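Local coordinates for lactate racemase apoprotein (Thermoanaerobacterium thermosaccharolyticum, PDB 2YJG) that interconverts the D- and L-isomers of lactate, using a nickel pincer cofactor derived from nicotinic acid mononucleotide, at residues I6-S11 / I314-C319; E61-I66 / E161-V166; T282-Y287 / D417-I422. One frame throughout, in Å; residues are numbered along the deposited sequence.

Contact 1: I6-S11 / I314-C319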
ATOM      1  N   ILE A   6     -35.447  12.282  10.692  1.00 20.04           N
ATOM      2  CA  ILE A   6     -34.487  13.245  10.068  1.00 20.59           C
ATOM      3  C   ILE A   6     -33.054  12.822  10.443  1.00 19.97           C
ATOM      4  O   ILE A   6     -32.717  12.777  11.628  1.00 22.70           O
ATOM      5  CB  ILE A   6     -34.790  14.638  10.624  1.00 20.20           C
ATOM      6  CG1 ILE A   6     -36.255  15.007  10.279  1.00 21.57           C
ATOM      7  CG2 ILE A   6     -33.845  15.724  10.159  1.00 19.76           C
ATOM      8  CD1 ILE A   6     -36.521  15.268   8.855  1.00 18.28           C
ATOM      9  N   PRO A   7     -32.251  12.448   9.465  1.00 18.52           N
ATOM     10  CA  PRO A   7     -30.872  12.010   9.576  1.00 18.47           C
ATOM     11  C   PRO A   7     -30.076  13.093  10.258  1.00 17.09           C
ATOM     12  O   PRO A   7     -30.284  14.265   9.988  1.00 15.00           O
ATOM     13  CB  PRO A   7     -30.443  11.880   8.140  1.00 20.59           C
ATOM     14  CG  PRO A   7     -31.675  11.802   7.379  1.00 19.96           C
ATOM     15  CD  PRO A   7     -32.762  12.315   8.101  1.00 18.38           C
ATOM     16  N   TYR A   8     -29.211  12.701  11.176  1.00 16.10           N
ATOM     17  CA  TYR A   8     -28.516  13.657  12.061  1.00 15.76           C
ATOM     18  C   TYR A   8     -27.399  12.904  12.739  1.00 15.80           C
ATOM     19  O   TYR A   8     -27.651  11.983  13.547  1.00 14.87           O
ATOM     20  CB  TYR A   8     -29.474  14.229  13.120  1.00 15.38           C
ATOM     21  CG  TYR A   8     -28.843  15.270  14.030  1.00 16.04           C
ATOM     22  CD1 TYR A   8     -28.170  14.915  15.200  1.00 15.13           C
ATOM     23  CD2 TYR A   8     -28.870  16.614  13.692  1.00 15.98           C
ATOM     24  CE1 TYR A   8     -27.519  15.890  15.988  1.00 17.44           C
ATOM     25  CE2 TYR A   8     -28.254  17.594  14.501  1.00 14.23           C
ATOM     26  CZ  TYR A   8     -27.625  17.231  15.667  1.00 17.31           C
ATOM     27  OH  TYR A   8     -27.024  18.207  16.468  1.00 16.90           O
ATOM     28  N   GLY A   9     -26.169  13.260  12.392  1.00 15.29           N
ATOM     29  CA  GLY A   9     -25.034  12.654  12.965  1.00 15.49           C
ATOM     30  C   GLY A   9     -25.115  11.167  12.733  1.00 17.40           C
ATOM     31  O   GLY A   9     -25.372  10.745  11.610  1.00 15.77           O
ATOM     32  N   LYS A  10     -24.840  10.398  13.780  1.00 17.18           N
ATOM     33  CA  LYS A  10     -24.877   8.971  13.693  1.00 20.66           C
ATOM     34  C   LYS A  10     -26.219   8.355  14.084  1.00 22.67           C
ATOM     35  O   LYS A  10     -26.333   7.134  14.217  1.00 23.84           O
ATOM     36  CB  LYS A  10     -23.717   8.371  14.501  1.00 21.78           C
ATOM     37  CG  LYS A  10     -22.380   8.556  13.823  1.00 26.03           C
ATOM     38  CD  LYS A  10     -21.341   7.561  14.308  1.00 29.04           C
ATOM     39  CE  LYS A  10     -19.934   7.810  13.628  1.00 31.39           C
ATOM     40  NZ  LYS A  10     -18.759   7.386  14.504  1.00 30.72           N
ATOM     41  N   SER A  11     -27.242   9.188  14.152  1.00 25.04           N
ATOM     42  CA  SER A  11     -28.571   8.795  14.537  1.00 26.71           C
ATOM     43  C   SER A  11     -29.590   9.405  13.588  1.00 27.24           C
ATOM     44  O   SER A  11     -29.263   9.924  12.486  1.00 27.47           O
ATOM     45  CB  SER A  11     -28.831   9.349  15.914  1.00 27.06           C
ATOM     46  OG  SER A  11     -28.363   8.466  16.894  1.00 29.60           O
ATOM     47  N   ILE A 314     -35.202  25.458   8.255  1.00 13.08           N
ATOM     48  CA  ILE A 314     -34.635  24.682   9.410  1.00 13.98           C
ATOM     49  C   ILE A 314     -33.853  23.506   8.869  1.00 12.87           C
ATOM     50  O   ILE A 314     -34.355  22.696   8.074  1.00 12.83           O
ATOM     51  CB  ILE A 314     -35.704  24.133  10.379  1.00 14.68           C
ATOM     52  CG1 ILE A 314     -36.578  25.249  10.912  1.00 15.07           C
ATOM     53  CG2 ILE A 314     -35.039  23.348  11.499  1.00 14.22           C
ATOM     54  CD1 ILE A 314     -37.960  24.817  11.514  1.00 15.41           C
ATOM     55  N   ILE A 315     -32.596  23.422   9.267  1.00 12.18           N
ATOM     56  CA  ILE A 315     -31.729  22.360   8.823  1.00 12.01           C
ATOM     57  C   ILE A 315     -31.109  21.643  10.043  1.00 13.07           C
ATOM     58  O   ILE A 315     -30.501  22.279  10.899  1.00 12.44           O
ATOM     59  CB  ILE A 315     -30.599  22.839   7.839  1.00 12.79           C
ATOM     60  CG1 ILE A 315     -29.895  21.595   7.352  1.00 12.92           C
ATOM     61  CG2 ILE A 315     -29.621  23.784   8.470  1.00 11.36           C
ATOM     62  CD1 ILE A 315     -29.127  21.619   6.086  1.00 11.01           C
ATOM     63  N   ALA A 316     -31.244  20.317  10.079  1.00 12.78           N
ATOM     64  CA  ALA A 316     -30.617  19.541  11.098  1.00 12.90           C
ATOM     65  C   ALA A 316     -29.341  19.007  10.529  1.00 11.61           C
ATOM     66  O   ALA A 316     -29.369  18.297   9.553  1.00 12.85           O
ATOM     67  CB  ALA A 316     -31.521  18.402  11.585  1.00 14.35           C
ATOM     68  N   ALA A 317     -28.225  19.391  11.162  1.00 10.79           N
ATOM     69  CA  ALA A 317     -26.849  19.062  10.736  1.00 11.36           C
ATOM     70  C   ALA A 317     -25.962  19.086  12.005  1.00 11.93           C
ATOM     71  O   ALA A 317     -25.773  20.121  12.632  1.00 13.50           O
ATOM     72  CB  ALA A 317     -26.331  20.075   9.664  1.00  9.98           C
ATOM     73  N   GLU A 318     -25.495  17.922  12.433  1.00 13.47           N
ATOM     74  CA  GLU A 318     -24.757  17.817  13.715  1.00 13.01           C
ATOM     75  C   GLU A 318     -23.518  18.676  13.681  1.00 12.06           C
ATOM     76  O   GLU A 318     -23.196  19.364  14.653  1.00 10.74           O
ATOM     77  CB  GLU A 318     -24.377  16.366  13.940  1.00 13.02           C
ATOM     78  CG  GLU A 318     -23.556  16.143  15.170  1.00 10.89           C
ATOM     79  CD  GLU A 318     -23.146  14.726  15.387  1.00 15.75           C
ATOM     80  OE1 GLU A 318     -22.484  14.127  14.499  1.00 14.96           O
ATOM     81  OE2 GLU A 318     -23.463  14.212  16.494  1.00 17.66           O
ATOM     82  N   CYS A 319     -22.830  18.683  12.532  1.00 12.19           N
ATOM     83  CA  CYS A 319     -21.624  19.505  12.373  1.00 13.43           C
ATOM     84  C   CYS A 319     -20.597  19.240  13.461  1.00 13.52           C
ATOM     85  O   CYS A 319     -20.064  20.157  14.067  1.00 12.89           O
ATOM     86  CB  CYS A 319     -21.943  21.009  12.283  1.00 13.71           C
ATOM     87  SG  CYS A 319     -23.047  21.409  10.861  1.00 13.92           S
TER
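G9 and E318 lie side by side, CA atoms 5.2 Å apart, and both give their backbone N-H to the same acceptor, OD2 of D290, so one carboxylate oxygen ties the two segments together although no hydrogen bond runs directly between them. The direct contact is carried by the Y8 ring. Its CG stands anti to the backbone N (chi1 -177°), and the ring reaches over to the other segment, where CB of E318 sits over one face, 3.9 Å from the centroid and offset toward the rim, in a CH-pi contact. Near the ring plane, at its edge, CB of A316 touches CD2 at 3.8 Å. The same methyl also meets CG2 of I6, and L13 of the adjoining strand touches both A316 and Y8. I6 and Y8 belong to strand 3-8, one arm of a beta hairpin with a two-residue loop, G9-K10, whose type II' turn, Y8 to S11, leads into strand 11-16; S11 N bonds to Y8 O at 2.9 Å. The hairpin leans on the end of strand 311-316 in the parallel sheet, the short strand axes inclined at 54°. The E318 chain runs extended past the turn, crossing the Y8 side chain at about a right angle, and brings OE1 to 3.3 Å from G9 CA. A CB at G9 would fall only 2.7 Å from E318 CD, and positive phi (57°) suits a glycine at this turn position as well. Within the turn, K10 makes a cation-pi contact with Y287, while OG1 of T376 bonds to the carbonyl oxygens of A317 and E318.

Contact 2: E61-I66 / E161-V166; sequences EGKKNI and EADLLV
I66 and L164 form a parallel beta bridge, CA atoms 4.9 Å apart, where strands 66-71 and 164-170 begin side by side in the mixed sheet of the N-terminal domain. Just before it, D163 N bonds to N65 O at 2.8 Å; the donor lies in the carbonyl plane, but the angle at hydrogen is bent to 134°. The D163 side chain returns the grip: OD2 takes the N-H of K64 at 2.7 Å, nearly straight at 170°, on the anti side of the carboxylate. K63 lays its aliphatic chain obliquely across the D163 side chain, CD 3.9 Å from D163 CB, while its NZ makes a weak bond to L59 O. The N65 side-chain amide extends toward the end of helix 157-161, where a water accepts from ND2 (3.0 Å) and donates to E161 O (2.9 Å). On the sheet face, CG2 of I66 and CD2 of L164 meet loosely. An alanine in place of D163 would probably leave the K64 N-H without its acceptor and the backbone at K64 less firmly fixed. N65 N is buried here with no partner in the model. K64 NZ is 6.0 Å from D163 OD2 and K63 NZ farther still, so what joins the loops is backbone-directed bonding rather than a salt bridge, and the lysines would probably temper the aspartate's charge only at a distance.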
ATOM      1  N   GLU A  61      -7.160  -2.140 -27.213  1.00 22.55           N
ATOM      2  CA  GLU A  61      -6.357  -3.023 -28.069  1.00 23.56           C
ATOM      3  C   GLU A  61      -5.232  -2.258 -28.770  1.00 24.47           C
ATOM      4  O   GLU A  61      -5.475  -1.220 -29.418  1.00 25.36           O
ATOM      5  CB  GLU A  61      -7.267  -3.721 -29.094  1.00 24.04           C
ATOM      6  CG  GLU A  61      -6.601  -4.861 -29.878  1.00 26.33           C
ATOM      7  CD  GLU A  61      -7.534  -5.663 -30.734  1.00 31.05           C
ATOM      8  OE1 GLU A  61      -8.606  -5.159 -31.131  1.00 36.13           O
ATOM      9  OE2 GLU A  61      -7.187  -6.815 -31.031  1.00 32.74           O
ATOM     10  N   GLY A  62      -4.006  -2.791 -28.650  1.00 24.91           N
ATOM     11  CA  GLY A  62      -2.803  -2.215 -29.219  1.00 25.74           C
ATOM     12  C   GLY A  62      -2.276  -0.931 -28.586  1.00 26.52           C
ATOM     13  O   GLY A  62      -1.367  -0.294 -29.142  1.00 27.27           O
ATOM     14  N   LYS A  63      -2.850  -0.505 -27.458  1.00 25.55           N
ATOM     15  CA  LYS A  63      -2.384   0.714 -26.792  1.00 26.02           C
ATOM     16  C   LYS A  63      -1.280   0.363 -25.811  1.00 26.55           C
ATOM     17  O   LYS A  63      -1.361  -0.693 -25.169  1.00 28.01           O
ATOM     18  CB  LYS A  63      -3.524   1.358 -26.004  1.00 25.89           C
ATOM     19  CG  LYS A  63      -4.726   1.765 -26.865  1.00 26.86           C
ATOM     20  CD  LYS A  63      -4.407   2.881 -27.789  1.00 29.90           C
ATOM     21  CE  LYS A  63      -5.621   3.671 -28.211  1.00 30.00           C
ATOM     22  NZ  LYS A  63      -6.159   3.182 -29.493  1.00 31.01           N
ATOM     23  N   LYS A  64      -0.287   1.222 -25.620  1.00 27.10           N
ATOM     24  CA  LYS A  64       0.827   0.856 -24.711  1.00 28.39           C
ATOM     25  C   LYS A  64       0.989   1.716 -23.474  1.00 28.06           C
ATOM     26  O   LYS A  64       1.989   1.610 -22.757  1.00 29.26           O
ATOM     27  CB  LYS A  64       2.154   0.844 -25.503  1.00 29.79           C
ATOM     28  CG  LYS A  64       2.726   2.194 -25.834  1.00 31.05           C
ATOM     29  CD  LYS A  64       3.807   2.090 -26.940  1.00 34.20           C
ATOM     30  CE  LYS A  64       4.346   3.447 -27.308  1.00 32.89           C
ATOM     31  NZ  LYS A  64       5.263   3.298 -28.457  1.00 35.24           N
ATOM     32  N   ASN A  65       0.072   2.640 -23.223  1.00 25.80           N
ATOM     33  CA  ASN A  65       0.207   3.497 -22.060  1.00 24.64           C
ATOM     34  C   ASN A  65      -1.193   3.946 -21.777  1.00 22.32           C
ATOM     35  O   ASN A  65      -1.623   4.971 -22.287  1.00 24.19           O
ATOM     36  CB  ASN A  65       1.162   4.684 -22.368  1.00 24.30           C
ATOM     37  CG  ASN A  65       1.360   5.668 -21.180  1.00 30.06           C
ATOM     38  OD1 ASN A  65       1.203   5.345 -19.985  1.00 35.82           O
ATOM     39  ND2 ASN A  65       1.761   6.894 -21.533  1.00 31.73           N
ATOM     40  N   ILE A  66      -1.896   3.159 -20.987  1.00 19.29           N
ATOM     41  CA  ILE A  66      -3.262   3.463 -20.544  1.00 17.47           C
ATOM     42  C   ILE A  66      -3.303   4.071 -19.145  1.00 16.18           C
ATOM     43  O   ILE A  66      -2.545   3.680 -18.270  1.00 13.45           O
ATOM     44  CB  ILE A  66      -4.116   2.202 -20.594  1.00 17.35           C
ATOM     45  CG1 ILE A  66      -4.002   1.595 -21.995  1.00 17.34           C
ATOM     46  CG2 ILE A  66      -5.574   2.494 -20.244  1.00 17.62           C
ATOM     47  CD1 ILE A  66      -4.702   0.297 -22.167  1.00 18.63           C
ATOM     48  N   GLU A 161      -0.063  12.391 -21.704  1.00 25.12           N
ATOM     49  CA  GLU A 161       0.830  11.402 -22.381  1.00 25.57           C
ATOM     50  C   GLU A 161       0.202  10.040 -22.720  1.00 25.50           C
ATOM     51  O   GLU A 161       0.689   9.343 -23.602  1.00 23.29           O
ATOM     52  CB  GLU A 161       2.030  11.103 -21.475  1.00 25.93           C
ATOM     53  CG  GLU A 161       2.933  12.250 -21.231  1.00 30.30           C
ATOM     54  CD  GLU A 161       3.911  11.959 -20.062  1.00 37.28           C
ATOM     55  OE1 GLU A 161       3.818  10.842 -19.441  1.00 39.39           O
ATOM     56  OE2 GLU A 161       4.765  12.849 -19.794  1.00 40.10           O
ATOM     57  N   ALA A 162      -0.879   9.688 -22.023  1.00 24.29           N
ATOM     58  CA  ALA A 162      -1.593   8.462 -22.251  1.00 23.94           C
ATOM     59  C   ALA A 162      -2.015   8.238 -23.696  1.00 24.88           C
ATOM     60  O   ALA A 162      -2.457   9.155 -24.381  1.00 24.58           O
ATOM     61  CB  ALA A 162      -2.824   8.407 -21.356  1.00 24.45           C
ATOM     62  N   ASP A 163      -1.831   7.002 -24.143  1.00 24.11           N
ATOM     63  CA  ASP A 163      -2.423   6.462 -25.387  1.00 25.28           C
ATOM     64  C   ASP A 163      -3.911   6.361 -25.336  1.00 23.71           C
ATOM     65  O   ASP A 163      -4.626   6.536 -26.343  1.00 23.76           O
ATOM     66  CB  ASP A 163      -1.977   5.003 -25.543  1.00 26.76           C
ATOM     67  CG  ASP A 163      -0.841   4.865 -26.412  1.00 31.58           C
ATOM     68  OD1 ASP A 163      -0.314   5.929 -26.860  1.00 42.49           O
ATOM     69  OD2 ASP A 163      -0.460   3.704 -26.663  1.00 36.04           O
ATOM     70  N   LEU A 164      -4.406   6.004 -24.159  1.00 20.98           N
ATOM     71  CA  LEU A 164      -5.832   5.986 -23.930  1.00 19.37           C
ATOM     72  C   LEU A 164      -6.044   6.494 -22.531  1.00 18.84           C
ATOM     73  O   LEU A 164      -5.356   6.059 -21.573  1.00 19.09           O
ATOM     74  CB  LEU A 164      -6.375   4.585 -24.103  1.00 19.73           C
ATOM     75  CG  LEU A 164      -7.856   4.343 -23.908  1.00 19.80           C
ATOM     76  CD1 LEU A 164      -8.614   4.962 -25.053  1.00 19.62           C
ATOM     77  CD2 LEU A 164      -8.180   2.827 -23.697  1.00 21.71           C
ATOM     78  N   LEU A 165      -6.951   7.449 -22.395  1.00 18.10           N
ATOM     79  CA  LEU A 165      -7.348   7.952 -21.111  1.00 17.13           C
ATOM     80  C   LEU A 165      -8.779   7.566 -20.795  1.00 17.59           C
ATOM     81  O   LEU A 165      -9.702   7.841 -21.579  1.00 18.31           O
ATOM     82  CB  LEU A 165      -7.200   9.464 -21.082  1.00 15.86           C
ATOM     83  CG  LEU A 165      -7.462  10.165 -19.732  1.00 17.13           C
ATOM     84  CD1 LEU A 165      -6.483   9.644 -18.574  1.00 16.31           C
ATOM     85  CD2 LEU A 165      -7.398  11.665 -19.864  1.00 18.93           C
ATOM     86  N   VAL A 166      -8.942   6.956 -19.617  1.00 16.97           N
ATOM     87  CA  VAL A 166     -10.199   6.439 -19.126  1.00 16.42           C
ATOM     88  C   VAL A 166     -10.477   7.063 -17.740  1.00 15.10           C
ATOM     89  O   VAL A 166      -9.537   7.417 -17.020  1.00 14.98           O
ATOM     90  CB  VAL A 166     -10.099   4.878 -19.006  1.00 18.24           C
ATOM     91  CG1 VAL A 166     -11.262   4.301 -18.314  1.00 23.28           C
ATOM     92  CG2 VAL A 166     -10.016   4.277 -20.365  1.00 20.91           C
TER
HETATM   93  O   HOH W   1       2.285   7.036 -24.447  1.00 50.54           O

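Contact 3: T282-Y287 / D417-I422; sequences TSNGGY and DGVSVI
V419 gives up more surface here than any other residue, against N284 and G285. Its CG1, anti to the backbone carbonyl carbon (chi1 -70°), comes up to the whole amide group, 3.3 Å from N284 OD1 and 3.6 Å from ND2, and the two side chains cross at about a right angle. That amide is also held by the backbone: OD1 accepts from G299 N and ND2 donates to L289 O. The second methyl of V419, CG2, rests 3.9 Å from G285 CA. G418 comes next. Its N-H reaches S283 O at 3.1 Å in a weak, bent bond, and its CA lies 3.2 Å from OG1 of T282, a hydroxyl bonded to I415 O. The approach is close enough that a CB on G418 would run into both oxygens. D417 works mainly within its own loop. OD1 takes V419 N nearly along its C-O axis and S420 N from well above the carboxylate plane, 59° out of it; the first bond makes an Asx turn, and two donors on one oxygen fix the carboxylate's rotation. Held this way, OD1 lies 3.6 Å from G285 CA. S283 builds a comparable bend on the other segment, an ST turn in which G285 N donates to OG at 3.1 Å; OG also bonds to P416 O. Both loops leave the carboxyl ends of neighbouring parallel strands, 279-283 and 412-415, with strand 311-316 on the far side of 279-283. Helix 293-305 lies against them, and its Q295 and K298, which by similarity bind substrate, have side chains about 4 Å from those of N284 and V419 respectively.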
ATOM      1  N   THR A 282     -35.312  20.481   6.855  1.00 13.24           N
ATOM      2  CA  THR A 282     -34.477  19.516   6.131  1.00 13.33           C
ATOM      3  C   THR A 282     -33.224  19.117   6.961  1.00 14.63           C
ATOM      4  O   THR A 282     -33.134  19.447   8.162  1.00 14.39           O
ATOM      5  CB  THR A 282     -34.113  20.064   4.750  1.00 14.57           C
ATOM      6  OG1 THR A 282     -33.607  19.021   3.922  1.00 14.21           O
ATOM      7  CG2 THR A 282     -33.106  21.268   4.872  1.00 11.60           C
ATOM      8  N   SER A 283     -32.363  18.311   6.356  1.00 12.62           N
ATOM      9  CA  SER A 283     -31.147  17.824   7.028  1.00 12.88           C
ATOM     10  C   SER A 283     -30.016  17.761   6.037  1.00 12.99           C
ATOM     11  O   SER A 283     -30.205  17.984   4.844  1.00 13.54           O
ATOM     12  CB  SER A 283     -31.354  16.436   7.619  1.00 12.70           C
ATOM     13  OG  SER A 283     -31.138  15.467   6.656  1.00 13.85           O
ATOM     14  N   ASN A 284     -28.813  17.504   6.512  1.00 12.92           N
ATOM     15  CA  ASN A 284     -27.726  17.283   5.573  1.00 14.08           C
ATOM     16  C   ASN A 284     -27.334  15.837   5.466  1.00 14.59           C
ATOM     17  O   ASN A 284     -26.159  15.591   5.324  1.00 14.83           O
ATOM     18  CB  ASN A 284     -26.468  18.063   5.905  1.00 13.56           C
ATOM     19  CG  ASN A 284     -25.868  18.730   4.672  1.00 13.59           C
ATOM     20  OD1 ASN A 284     -26.582  19.417   3.982  1.00 12.08           O
ATOM     21  ND2 ASN A 284     -24.577  18.453   4.353  1.00 13.27           N
ATOM     22  N   GLY A 285     -28.297  14.913   5.562  1.00 14.71           N
ATOM     23  CA  GLY A 285     -28.050  13.509   5.255  1.00 14.95           C
ATOM     24  C   GLY A 285     -27.349  12.664   6.312  1.00 15.59           C
ATOM     25  O   GLY A 285     -26.970  11.533   6.032  1.00 16.76           O
ATOM     26  N   GLY A 286     -27.161  13.178   7.520  1.00 15.70           N
ATOM     27  CA  GLY A 286     -26.492  12.431   8.579  1.00 16.33           C
ATOM     28  C   GLY A 286     -24.974  12.378   8.411  1.00 17.48           C
ATOM     29  O   GLY A 286     -24.424  12.920   7.461  1.00 16.68           O
ATOM     30  N   TYR A 287     -24.275  11.761   9.357  1.00 20.60           N
ATOM     31  CA  TYR A 287     -22.816  11.612   9.251  1.00 22.45           C
ATOM     32  C   TYR A 287     -22.456  10.556   8.190  1.00 22.66           C
ATOM     33  O   TYR A 287     -23.160   9.529   7.999  1.00 24.04           O
ATOM     34  CB  TYR A 287     -22.178  11.393  10.661  1.00 25.23           C
ATOM     35  CG  TYR A 287     -20.802  10.755  10.610  1.00 27.09           C
ATOM     36  CD1 TYR A 287     -20.687   9.448  10.161  1.00 31.65           C
ATOM     37  CD2 TYR A 287     -19.648  11.463  10.921  1.00 34.42           C
ATOM     38  CE1 TYR A 287     -19.486   8.812  10.077  1.00 37.61           C
ATOM     39  CE2 TYR A 287     -18.377  10.822  10.814  1.00 34.29           C
ATOM     40  CZ  TYR A 287     -18.339   9.481  10.394  1.00 36.43           C
ATOM     41  OH  TYR A 287     -17.186   8.724  10.228  1.00 40.15           O
ATOM     42  N   ASP A 417     -34.010  14.328   3.785  1.00 19.30           N
ATOM     43  CA  ASP A 417     -32.612  14.338   3.378  1.00 19.14           C
ATOM     44  C   ASP A 417     -32.351  15.390   2.275  1.00 19.25           C
ATOM     45  O   ASP A 417     -32.625  15.183   1.076  1.00 18.78           O
ATOM     46  CB  ASP A 417     -32.205  12.966   2.926  1.00 18.89           C
ATOM     47  CG  ASP A 417     -30.700  12.871   2.550  1.00 22.98           C
ATOM     48  OD1 ASP A 417     -30.059  13.910   2.256  1.00 22.20           O
ATOM     49  OD2 ASP A 417     -30.174  11.738   2.550  1.00 23.81           O
ATOM     50  N   GLY A 418     -31.868  16.537   2.728  1.00 18.09           N
ATOM     51  CA  GLY A 418     -31.612  17.682   1.880  1.00 18.29           C
ATOM     52  C   GLY A 418     -30.514  17.531   0.825  1.00 17.94           C
ATOM     53  O   GLY A 418     -30.496  18.264  -0.161  1.00 17.26           O
ATOM     54  N   VAL A 419     -29.569  16.632   1.047  1.00 18.14           N
ATOM     55  CA  VAL A 419     -28.398  16.521   0.136  1.00 19.23           C
ATOM     56  C   VAL A 419     -28.591  15.548  -0.982  1.00 20.61           C
ATOM     57  O   VAL A 419     -27.870  15.600  -2.001  1.00 22.09           O
ATOM     58  CB  VAL A 419     -27.120  16.063   0.851  1.00 20.45           C
ATOM     59  CG1 VAL A 419     -26.666  17.104   1.697  1.00 21.12           C
ATOM     60  CG2 VAL A 419     -27.321  14.794   1.643  1.00 18.48           C
ATOM     61  N   SER A 420     -29.550  14.652  -0.813  1.00 20.92           N
ATOM     62  CA  SER A 420     -29.868  13.636  -1.797  1.00 20.41           C
ATOM     63  C   SER A 420     -30.879  14.020  -2.910  1.00 19.79           C
ATOM     64  O   SER A 420     -31.071  13.253  -3.838  1.00 22.11           O
ATOM     65  CB  SER A 420     -30.454  12.426  -1.062  1.00 21.02           C
ATOM     66  OG  SER A 420     -31.755  12.730  -0.510  1.00 24.13           O
ATOM     67  N   VAL A 421     -31.557  15.149  -2.805  1.00 17.68           N
ATOM     68  CA  VAL A 421     -32.618  15.483  -3.698  1.00 17.20           C
ATOM     69  C   VAL A 421     -32.243  16.630  -4.651  1.00 16.80           C
ATOM     70  O   VAL A 421     -31.315  17.426  -4.377  1.00 14.48           O
ATOM     71  CB  VAL A 421     -33.883  15.887  -2.887  1.00 17.40           C
ATOM     72  CG1 VAL A 421     -34.418  14.678  -2.062  1.00 17.83           C
ATOM     73  CG2 VAL A 421     -33.612  17.055  -1.956  1.00 18.77           C
ATOM     74  N   ILE A 422     -33.038  16.729  -5.723  1.00 14.13           N
ATOM     75  CA  ILE A 422     -33.054  17.857  -6.633  1.00 13.09           C
ATOM     76  C   ILE A 422     -34.434  18.450  -6.457  1.00 13.43           C
ATOM     77  O   ILE A 422     -35.441  17.845  -6.883  1.00 15.41           O
ATOM     78  CB  ILE A 422     -32.859  17.412  -8.121  1.00 10.28           C
ATOM     79  CG1 ILE A 422     -31.469  16.764  -8.301  1.00 11.67           C
ATOM     80  CG2 ILE A 422     -32.986  18.552  -9.114  1.00 12.81           C
ATOM     81  CD1 ILE A 422     -31.474  15.911  -9.525  1.00 10.06           C
TER

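In the fold
Contacts 1 and 3 work on one sheet: strands 311-316 and 279-283 are neighbours in it, the two contact centres lie 9 Å apart, and T282 N probably bonds to I314 O (2.7 Å). Contact 3 sits deeper, about 12 Å from the chain's centre, and relies on turn-building side chains and close glycine packing. Contact 1, about 18 Å out, adds the N-terminal hairpin through an aromatic face and a shared aspartate. Contact 2 belongs to the mixed sheet of the N-terminal domain, across the chain's centre and about 29 Å from it; at that outlying, partly exposed place an aspartate carboxylate, a bridging water and lysine chains supplement the backbone bonds where two inner strands start, and K64 packs on S96 of the second subunit.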